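Local coordinates for probable fatty acyl-CoA transferase Rv3272 (Mycobacterium tuberculosis, PDB 5YX6) that binds fatty acyl-CoAs of varying chain length, palmitoyl-CoA most tightly, as a homodimeric family III CoA transferase probably involved in fatty acid metabolism, at the interface of chains A and B. Residues are numbered along the deposited sequence; one frame, centred on the assembly and turned at random. Chains: chain A/B, Uncharacterized protein Rv3272.

Contact 1: the interface of chains A and B. Residues chain A 153-154, 157, 214, 218, 221; chain B 334-335, 338-339, 363.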
loop_
_atom_site.group_PDB
_atom_site.type_symbol
_atom_site.label_atom_id
_atom_site.label_comp_id
_atom_site.label_asym_id
_atom_site.label_seq_id
_atom_site.Cartn_x
_atom_site.Cartn_y
_atom_site.Cartn_z
ATOM N N ALA A 153 -6.122 -13.477 2.138
ATOM C CA ALA A 153 -6.419 -12.393 3.092
ATOM C C ALA A 153 -7.798 -11.736 2.885
ATOM O O ALA A 153 -8.154 -10.780 3.585
ATOM C CB ALA A 153 -5.345 -11.340 3.027
ATOM N N GLY A 154 -8.544 -12.193 1.886
ATOM C CA GLY A 154 -9.911 -11.729 1.734
ATOM C C GLY A 154 -10.213 -10.700 0.658
ATOM O O GLY A 154 -11.336 -10.207 0.587
ATOM N N THR A 157 -13.456 -10.400 -1.724
ATOM C CA THR A 157 -14.780 -10.249 -1.122
ATOM C C THR A 157 -15.632 -9.151 -1.775
ATOM O O THR A 157 -15.144 -8.053 -2.059
ATOM C CB THR A 157 -14.663 -9.937 0.395
ATOM O OG1 THR A 157 -13.883 -10.951 1.043
ATOM C CG2 THR A 157 -16.030 -9.871 1.052
ATOM N N GLN A 214 -7.288 -3.825 4.368
ATOM C CA GLN A 214 -8.726 -4.068 4.444
ATOM C C GLN A 214 -9.273 -3.885 5.858
ATOM O O GLN A 214 -10.353 -4.379 6.183
ATOM C CB GLN A 214 -9.053 -5.495 3.998
ATOM C CG GLN A 214 -8.379 -5.984 2.746
ATOM C CD GLN A 214 -8.519 -7.489 2.609
ATOM O OE1 GLN A 214 -9.507 -7.982 2.056
ATOM N NE2 GLN A 214 -7.536 -8.229 3.114
ATOM N N LEU A 218 -12.652 -5.484 7.635
ATOM C CA LEU A 218 -12.387 -6.652 8.466
ATOM C C LEU A 218 -12.958 -6.441 9.860
ATOM O O LEU A 218 -13.390 -7.388 10.517
ATOM C CB LEU A 218 -10.880 -6.925 8.566
ATOM C CG LEU A 218 -10.239 -8.140 7.888
ATOM C CD1 LEU A 218 -11.265 -9.050 7.266
ATOM C CD2 LEU A 218 -9.219 -7.702 6.855
ATOM N N HIS A 221 -16.381 -7.614 11.383
ATOM C CA HIS A 221 -16.451 -9.039 11.669
ATOM C C HIS A 221 -15.603 -9.447 12.882
ATOM O O HIS A 221 -15.725 -10.571 13.378
ATOM C CB HIS A 221 -16.027 -9.826 10.429
ATOM C CG HIS A 221 -16.828 -9.495 9.205
ATOM N ND1 HIS A 221 -18.097 -9.989 8.987
ATOM C CD2 HIS A 221 -16.546 -8.707 8.141
ATOM C CE1 HIS A 221 -18.557 -9.531 7.835
ATOM N NE2 HIS A 221 -17.636 -8.750 7.302
ATOM N N THR B 334 -13.868 -15.006 2.349
ATOM C CA THR B 334 -14.533 -13.726 2.612
ATOM C C THR B 334 -13.987 -13.096 3.899
ATOM O O THR B 334 -13.386 -13.795 4.721
ATOM C CB THR B 334 -16.051 -13.892 2.749
ATOM O OG1 THR B 334 -16.321 -14.737 3.876
ATOM C CG2 THR B 334 -16.642 -14.536 1.492
ATOM N N TRP B 335 -14.223 -11.795 4.083
ATOM C CA TRP B 335 -13.809 -11.108 5.313
ATOM C C TRP B 335 -14.306 -11.830 6.561
ATOM O O TRP B 335 -13.554 -11.994 7.525
ATOM C CB TRP B 335 -14.307 -9.655 5.325
ATOM C CG TRP B 335 -13.698 -8.803 4.264
ATOM C CD1 TRP B 335 -12.408 -8.845 3.817
ATOM C CD2 TRP B 335 -14.358 -7.798 3.493
ATOM N NE1 TRP B 335 -12.223 -7.921 2.819
ATOM C CE2 TRP B 335 -13.407 -7.266 2.599
ATOM C CE3 TRP B 335 -15.661 -7.288 3.477
ATOM C CZ2 TRP B 335 -13.716 -6.247 1.696
ATOM C CZ3 TRP B 335 -15.967 -6.285 2.582
ATOM C CH2 TRP B 335 -14.998 -5.775 1.701
ATOM N N VAL B 338 -12.021 -14.896 6.891
ATOM C CA VAL B 338 -10.602 -14.621 7.177
ATOM C C VAL B 338 -10.314 -14.570 8.673
ATOM O O VAL B 338 -9.343 -15.144 9.177
ATOM C CB VAL B 338 -10.136 -13.293 6.548
ATOM C CG1 VAL B 338 -8.756 -12.897 7.086
ATOM C CG2 VAL B 338 -10.105 -13.398 5.027
ATOM N N VAL B 339 -11.187 -13.875 9.375
ATOM C CA VAL B 339 -11.021 -13.591 10.785
ATOM C C VAL B 339 -11.040 -14.855 11.653
ATOM O O VAL B 339 -10.534 -14.864 12.769
ATOM C CB VAL B 339 -12.135 -12.603 11.202
ATOM C CG1 VAL B 339 -12.402 -12.622 12.690
ATOM C CG2 VAL B 339 -11.780 -11.212 10.711
ATOM N N ILE B 363 -7.347 -3.947 14.358
ATOM C CA ILE B 363 -6.170 -4.561 13.756
ATOM C C ILE B 363 -4.913 -3.710 13.943
ATOM O O ILE B 363 -4.937 -2.521 13.692
ATOM C CB ILE B 363 -6.401 -4.812 12.254
ATOM C CG1 ILE B 363 -7.529 -5.821 12.071
ATOM C CG2 ILE B 363 -5.133 -5.322 11.583
ATOM C CD1 ILE B 363 -7.936 -5.999 10.656
#
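B:Trp335 packs against A:Gln214, A:Thr157 and A:Leu218 of chain A, with A:His221 at its CB. B:Trp335 NE1 donates a hydrogen bond to the side-chain amide oxygen OE1 of A:Gln214 (2.8 Å). OE1 lies in the indole plane, yet the N-H reaches it from above the amide plane, the two flat groups being turned 63° apart. A second bond fixes that amide: NE2 of A:Gln214 donates to the carbonyl O of A:Ala153 at 2.7 Å, which leaves OE1 facing the indole. The hydroxyl OG1 of A:Thr157 donates to A:Gly154 O and accepts a weak bond from the backbone N of B:Trp335.

Apolar contacts flank the ring and extend the patch. With CG2 of A:Thr157 anti to its backbone N, this methyl lies over the six-membered ring of B:Trp335, 3.7 Å from the centroid, in a CH-pi contact. A:Leu218 brings CD1 to 3.6 Å from CD1 of B:Trp335, and CD2 of the A:His221 imidazole meets the tryptophan CB. B:Val338 CG2 packs on A:Gly154 CA, and B:Ile363 CD1 on A:Leu218 CB at 3.7 Å.

In this homodimer, short helix 335-338 of chain B thus docks against helix 215-222 and the loop at 153-157 of chain A.

Contact 2: the interface of chains A and B. Residues chain A 133-134, 136, 203, 207-208; chain B 347, 349, 364, 366, 368.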
loop_
_atom_site.group_PDB
_atom_site.type_symbol
_atom_site.label_atom_id
_atom_site.label_comp_id
_atom_site.label_asym_id
_atom_site.label_seq_id
_atom_site.Cartn_x
_atom_site.Cartn_y
_atom_site.Cartn_z
ATOM N N TYR A 133 3.678 -15.010 4.832
ATOM C CA TYR A 133 2.651 -15.276 5.834
ATOM C C TYR A 133 3.107 -15.145 7.291
ATOM O O TYR A 133 2.314 -15.380 8.202
ATOM C CB TYR A 133 2.080 -16.673 5.629
ATOM C CG TYR A 133 1.401 -16.886 4.298
ATOM C CD1 TYR A 133 0.138 -16.369 4.047
ATOM C CD2 TYR A 133 2.017 -17.621 3.297
ATOM C CE1 TYR A 133 -0.488 -16.576 2.823
ATOM C CE2 TYR A 133 1.397 -17.839 2.071
ATOM C CZ TYR A 133 0.152 -17.315 1.840
ATOM O OH TYR A 133 -0.451 -17.528 0.620
ATOM N N GLY A 134 4.371 -14.797 7.524
ATOM C CA GLY A 134 4.790 -14.438 8.868
ATOM C C GLY A 134 5.843 -15.305 9.531
ATOM O O GLY A 134 6.722 -14.803 10.237
ATOM N N ASN A 136 5.172 -17.438 11.875
ATOM C CA ASN A 136 4.836 -17.496 13.294
ATOM C C ASN A 136 4.268 -18.843 13.723
ATOM O O ASN A 136 3.914 -19.031 14.887
ATOM C CB ASN A 136 3.854 -16.388 13.651
ATOM C CG ASN A 136 4.367 -15.018 13.263
ATOM O OD1 ASN A 136 3.725 -14.301 12.494
ATOM N ND2 ASN A 136 5.550 -14.660 13.763
ATOM N N GLN A 203 10.421 -7.295 11.192
ATOM C CA GLN A 203 9.714 -8.324 10.426
ATOM C C GLN A 203 8.436 -7.768 9.806
ATOM O O GLN A 203 7.649 -7.087 10.467
ATOM C CB GLN A 203 9.397 -9.542 11.302
ATOM C CG GLN A 203 10.636 -10.314 11.739
ATOM C CD GLN A 203 10.326 -11.488 12.661
ATOM O OE1 GLN A 203 10.192 -11.321 13.874
ATOM N NE2 GLN A 203 10.234 -12.686 12.087
ATOM N N TYR A 207 0.991 -10.923 4.257
ATOM C CA TYR A 207 -0.345 -11.189 4.753
ATOM C C TYR A 207 -0.820 -10.093 5.704
ATOM O O TYR A 207 -1.956 -9.616 5.592
ATOM C CB TYR A 207 -0.383 -12.545 5.443
ATOM C CG TYR A 207 -1.750 -12.943 5.954
ATOM C CD1 TYR A 207 -2.721 -13.428 5.086
ATOM C CD2 TYR A 207 -2.049 -12.884 7.308
ATOM C CE1 TYR A 207 -3.963 -13.816 5.550
ATOM C CE2 TYR A 207 -3.286 -13.269 7.778
ATOM C CZ TYR A 207 -4.235 -13.739 6.897
ATOM O OH TYR A 207 -5.466 -14.125 7.364
ATOM N N ASP A 208 0.054 -9.700 6.632
ATOM C CA ASP A 208 -0.275 -8.666 7.617
ATOM C C ASP A 208 -0.566 -7.338 6.933
ATOM O O ASP A 208 -1.473 -6.618 7.332
ATOM C CB ASP A 208 0.856 -8.500 8.636
ATOM C CG ASP A 208 1.019 -9.718 9.537
ATOM O OD1 ASP A 208 0.173 -10.631 9.433
ATOM O OD2 ASP A 208 1.984 -9.761 10.346
ATOM N N ASN B 347 -0.891 -14.936 13.601
ATOM C CA ASN B 347 -0.149 -13.707 13.393
ATOM C C ASN B 347 -0.470 -12.599 14.380
ATOM O O ASN B 347 0.079 -11.506 14.251
ATOM C CB ASN B 347 -0.373 -13.192 11.975
ATOM C CG ASN B 347 0.417 -13.970 10.948
ATOM O OD1 ASN B 347 0.942 -15.038 11.240
ATOM N ND2 ASN B 347 0.529 -13.425 9.746
ATOM N N LEU B 349 -2.945 -10.484 15.089
ATOM C CA LEU B 349 -3.220 -9.291 14.297
ATOM C C LEU B 349 -4.179 -8.307 14.958
ATOM O O LEU B 349 -4.382 -7.196 14.464
ATOM C CB LEU B 349 -3.774 -9.704 12.934
ATOM C CG LEU B 349 -2.695 -10.134 11.944
ATOM C CD1 LEU B 349 -3.272 -10.998 10.831
ATOM C CD2 LEU B 349 -1.986 -8.911 11.377
ATOM N N ARG B 364 -3.818 -4.330 14.377
ATOM C CA ARG B 364 -2.556 -3.620 14.573
ATOM C C ARG B 364 -1.926 -3.212 13.241
ATOM O O ARG B 364 -2.331 -3.698 12.184
ATOM C CB ARG B 364 -1.575 -4.493 15.362
ATOM C CG ARG B 364 -1.161 -5.778 14.647
ATOM C CD ARG B 364 0.082 -6.435 15.276
ATOM N NE ARG B 364 0.328 -7.768 14.725
ATOM C CZ ARG B 364 0.986 -7.989 13.591
ATOM N NH1 ARG B 364 1.471 -6.969 12.896
ATOM N NH2 ARG B 364 1.164 -9.228 13.147
ATOM N N PRO B 366 1.121 -3.304 10.497
ATOM C CA PRO B 366 1.773 -4.553 10.072
ATOM C C PRO B 366 3.229 -4.769 10.526
ATOM O O PRO B 366 3.579 -5.920 10.822
ATOM C CB PRO B 366 1.714 -4.479 8.541
ATOM C CG PRO B 366 1.488 -3.048 8.214
ATOM C CD PRO B 366 0.704 -2.474 9.354
ATOM N N ARG B 368 6.563 -5.334 12.598
ATOM C CA ARG B 368 6.901 -5.787 13.958
ATOM C C ARG B 368 8.389 -5.675 14.319
ATOM O O ARG B 368 9.266 -5.806 13.468
ATOM C CB ARG B 368 6.445 -7.223 14.179
ATOM C CG ARG B 368 5.103 -7.525 13.571
ATOM C CD ARG B 368 4.300 -8.345 14.550
ATOM N NE ARG B 368 4.352 -9.773 14.283
ATOM C CZ ARG B 368 3.754 -10.678 15.049
ATOM N NH1 ARG B 368 3.088 -10.286 16.129
ATOM N NH2 ARG B 368 3.824 -11.967 14.740
HETATM O O HOH W 1 4.106 -8.308 9.717
#
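A:Asp208 and B:Arg364 meet through two different torsions: the aspartate CG is anti to its carbonyl carbon (chi1 -68°), whereas the arginine CG sits between backbone N and carbonyl carbon (chi1 64°), its chain then running extended to NE. Guanidinium NH2 of B:Arg364 forms a salt bridge with carboxylate OD2 of A:Asp208 at 3.0 Å, approaching from above the carboxylate plane. B:Arg364 NH2 also donates to the backbone O of B:Asn347 at 2.8 Å, which anchors the guanidinium, and CD of B:Arg368 covers one of its faces.

The other carboxylate oxygen, OD1 of A:Asp208, is met on its syn side, somewhat out of the carboxylate plane, by the amide ND2 of B:Asn347, 2.8 Å away. B:Asn347 ND2 also donates to A:Tyr133 O at 3.1 Å, with that oxygen in the amide plane. The carboxylate is therefore gripped through both oxygens, and the nearby arginines would be expected to favour its charged form. CD2 of B:Leu349 packs against CG of A:Asp208. Water 1 links OD2 of A:Asp208 to B:Pro366 O.

Alongside, A:Gln203 and B:Arg368 pair as an antiparallel bridge, each backbone N donating to the other's O at 3.0 Å. Strand 201-205 of chain A thereby gains strand 368-369 of chain B at its edge, while A:Asp208 lies on helix 206-213 just beyond.

Contact 3: the interface of chains A and B. Residues chain A 181, 184-185, 203-204, 208-209; chain B 180, 366-367.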
loop_
_atom_site.group_PDB
_atom_site.type_symbol
_atom_site.label_atom_id
_atom_site.label_comp_id
_atom_site.label_asym_id
_atom_site.label_seq_id
_atom_site.Cartn_x
_atom_site.Cartn_y
_atom_site.Cartn_z
ATOM N N VAL A 181 6.020 -0.703 3.264
ATOM C CA VAL A 181 5.926 -0.934 4.704
ATOM C C VAL A 181 7.270 -1.411 5.260
ATOM O O VAL A 181 7.708 -0.973 6.325
ATOM C CB VAL A 181 4.836 -1.964 5.045
ATOM C CG1 VAL A 181 4.897 -2.306 6.524
ATOM C CG2 VAL A 181 3.462 -1.418 4.698
ATOM N N GLN A 184 9.521 1.545 5.341
ATOM C CA GLN A 184 9.124 2.274 6.540
ATOM C C GLN A 184 9.788 1.669 7.787
ATOM O O GLN A 184 10.375 2.380 8.609
ATOM C CB GLN A 184 7.599 2.258 6.669
ATOM C CG GLN A 184 7.043 2.724 8.000
ATOM C CD GLN A 184 5.633 2.211 8.241
ATOM O OE1 GLN A 184 5.400 1.366 9.108
ATOM N NE2 GLN A 184 4.682 2.717 7.467
ATOM N N ALA A 185 9.726 0.348 7.899
ATOM C CA ALA A 185 10.243 -0.328 9.076
ATOM C C ALA A 185 11.769 -0.249 9.176
ATOM O O ALA A 185 12.317 -0.126 10.264
ATOM C CB ALA A 185 9.793 -1.758 9.073
ATOM N N GLN A 203 10.421 -7.295 11.192
ATOM C CA GLN A 203 9.714 -8.324 10.426
ATOM C C GLN A 203 8.436 -7.768 9.806
ATOM O O GLN A 203 7.649 -7.087 10.467
ATOM C CB GLN A 203 9.397 -9.542 11.302
ATOM C CG GLN A 203 10.636 -10.314 11.739
ATOM C CD GLN A 203 10.326 -11.488 12.661
ATOM O OE1 GLN A 203 10.192 -11.321 13.874
ATOM N NE2 GLN A 203 10.234 -12.686 12.087
ATOM N N VAL A 204 8.254 -8.040 8.520
ATOM C CA VAL A 204 7.067 -7.608 7.792
ATOM C C VAL A 204 6.486 -8.783 7.013
ATOM O O VAL A 204 7.194 -9.425 6.237
ATOM C CB VAL A 204 7.385 -6.461 6.818
ATOM C CG1 VAL A 204 6.159 -6.117 5.974
ATOM C CG2 VAL A 204 7.871 -5.245 7.568
ATOM N N ASP A 208 0.054 -9.700 6.632
ATOM C CA ASP A 208 -0.275 -8.666 7.617
ATOM C C ASP A 208 -0.566 -7.338 6.933
ATOM O O ASP A 208 -1.473 -6.618 7.332
ATOM C CB ASP A 208 0.856 -8.500 8.636
ATOM C CG ASP A 208 1.019 -9.718 9.537
ATOM O OD1 ASP A 208 0.173 -10.631 9.433
ATOM O OD2 ASP A 208 1.984 -9.761 10.346
ATOM N N VAL A 209 0.196 -7.031 5.891
ATOM C CA VAL A 209 -0.035 -5.827 5.118
ATOM C C VAL A 209 -1.395 -5.867 4.423
ATOM O O VAL A 209 -2.125 -4.878 4.424
ATOM C CB VAL A 209 1.069 -5.616 4.083
ATOM C CG1 VAL A 209 0.758 -4.387 3.231
ATOM C CG2 VAL A 209 2.428 -5.463 4.786
ATOM N N HIS B 180 0.824 4.656 4.937
ATOM C CA HIS B 180 2.107 4.019 5.170
ATOM C C HIS B 180 3.217 4.712 4.413
ATOM O O HIS B 180 4.339 4.797 4.897
ATOM C CB HIS B 180 2.051 2.542 4.793
ATOM C CG HIS B 180 1.326 1.702 5.794
ATOM N ND1 HIS B 180 1.791 1.519 7.079
ATOM C CD2 HIS B 180 0.173 0.996 5.705
ATOM C CE1 HIS B 180 0.956 0.735 7.739
ATOM N NE2 HIS B 180 -0.032 0.402 6.926
ATOM N N PRO B 366 1.121 -3.304 10.497
ATOM C CA PRO B 366 1.773 -4.553 10.072
ATOM C C PRO B 366 3.229 -4.769 10.526
ATOM O O PRO B 366 3.579 -5.920 10.822
ATOM C CB PRO B 366 1.714 -4.479 8.541
ATOM C CG PRO B 366 1.488 -3.048 8.214
ATOM C CD PRO B 366 0.704 -2.474 9.354
ATOM N N ALA B 367 4.062 -3.730 10.576
ATOM C CA ALA B 367 5.481 -3.946 10.900
ATOM C C ALA B 367 5.707 -4.332 12.365
ATOM O O ALA B 367 5.102 -3.744 13.256
ATOM C CB ALA B 367 6.291 -2.707 10.562
HETATM O O HOH W 2 4.106 -8.308 9.717
HETATM O O HOH W 3 3.537 -0.680 9.941
#
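Helical backbone at A:Val181 and A:Gln184 faces the more extended B:Ala367 (psi 136°), which follows B:Pro366 in a loop of chain B, and also faces B:His180 on that chain's own helix 173-196. CG of A:Gln184 is anti to the backbone N (chi1 168°), and the chain extends beyond it to carry the amide across to B:His180. There NE2 of A:Gln184 donates to ND1 of the B:His180 imidazole at 3.2 Å. The bond lies in the ring plane and close to the amide plane, the two groups being turned 30° apart; as modelled, ND1 acts as the acceptor. A weak second bond runs from NE2 to the backbone O of B:His180. One face of the imidazole receives CG2 of A:Val181, offset toward the rim.

The other methyl of A:Val181, CG1, meets CG of B:Pro366 at 3.9 Å. CG2 of A:Val209 approaches CB of the same proline, so its ring packs against both chain A helices, 173-196 and 206-213. Beside it, A:Ala185 CB and B:Ala367 CB meet at 3.9 Å.

Water adds a further link to chain B: OE1 of A:Gln184 lies 2.9 Å from water 3, which in turn is 3.2 Å from the backbone N of B:Ala367.

Contacts 2 and 3 adjoin, their C-alpha centres about 8 Å apart, and share A:Gln203, A:Asp208 and B:Pro366; contact 1 lies farther off, its C-alpha centre about 14 Å from that of contact 2 and about 18 Å from that of contact 3. Residues of chain B between 363 and 368 contribute to all three contacts, so this segment is met by chain A at several points. The two-fold axis repeats each contact with the chains exchanged, consistent with the homodimer. A:Asp175, the inferred nucleophile, about 10 Å from the centre of contact 3, lies on helix 173-196, which also supplies chain A residues to that contact, so dimerisation may help to position the helix.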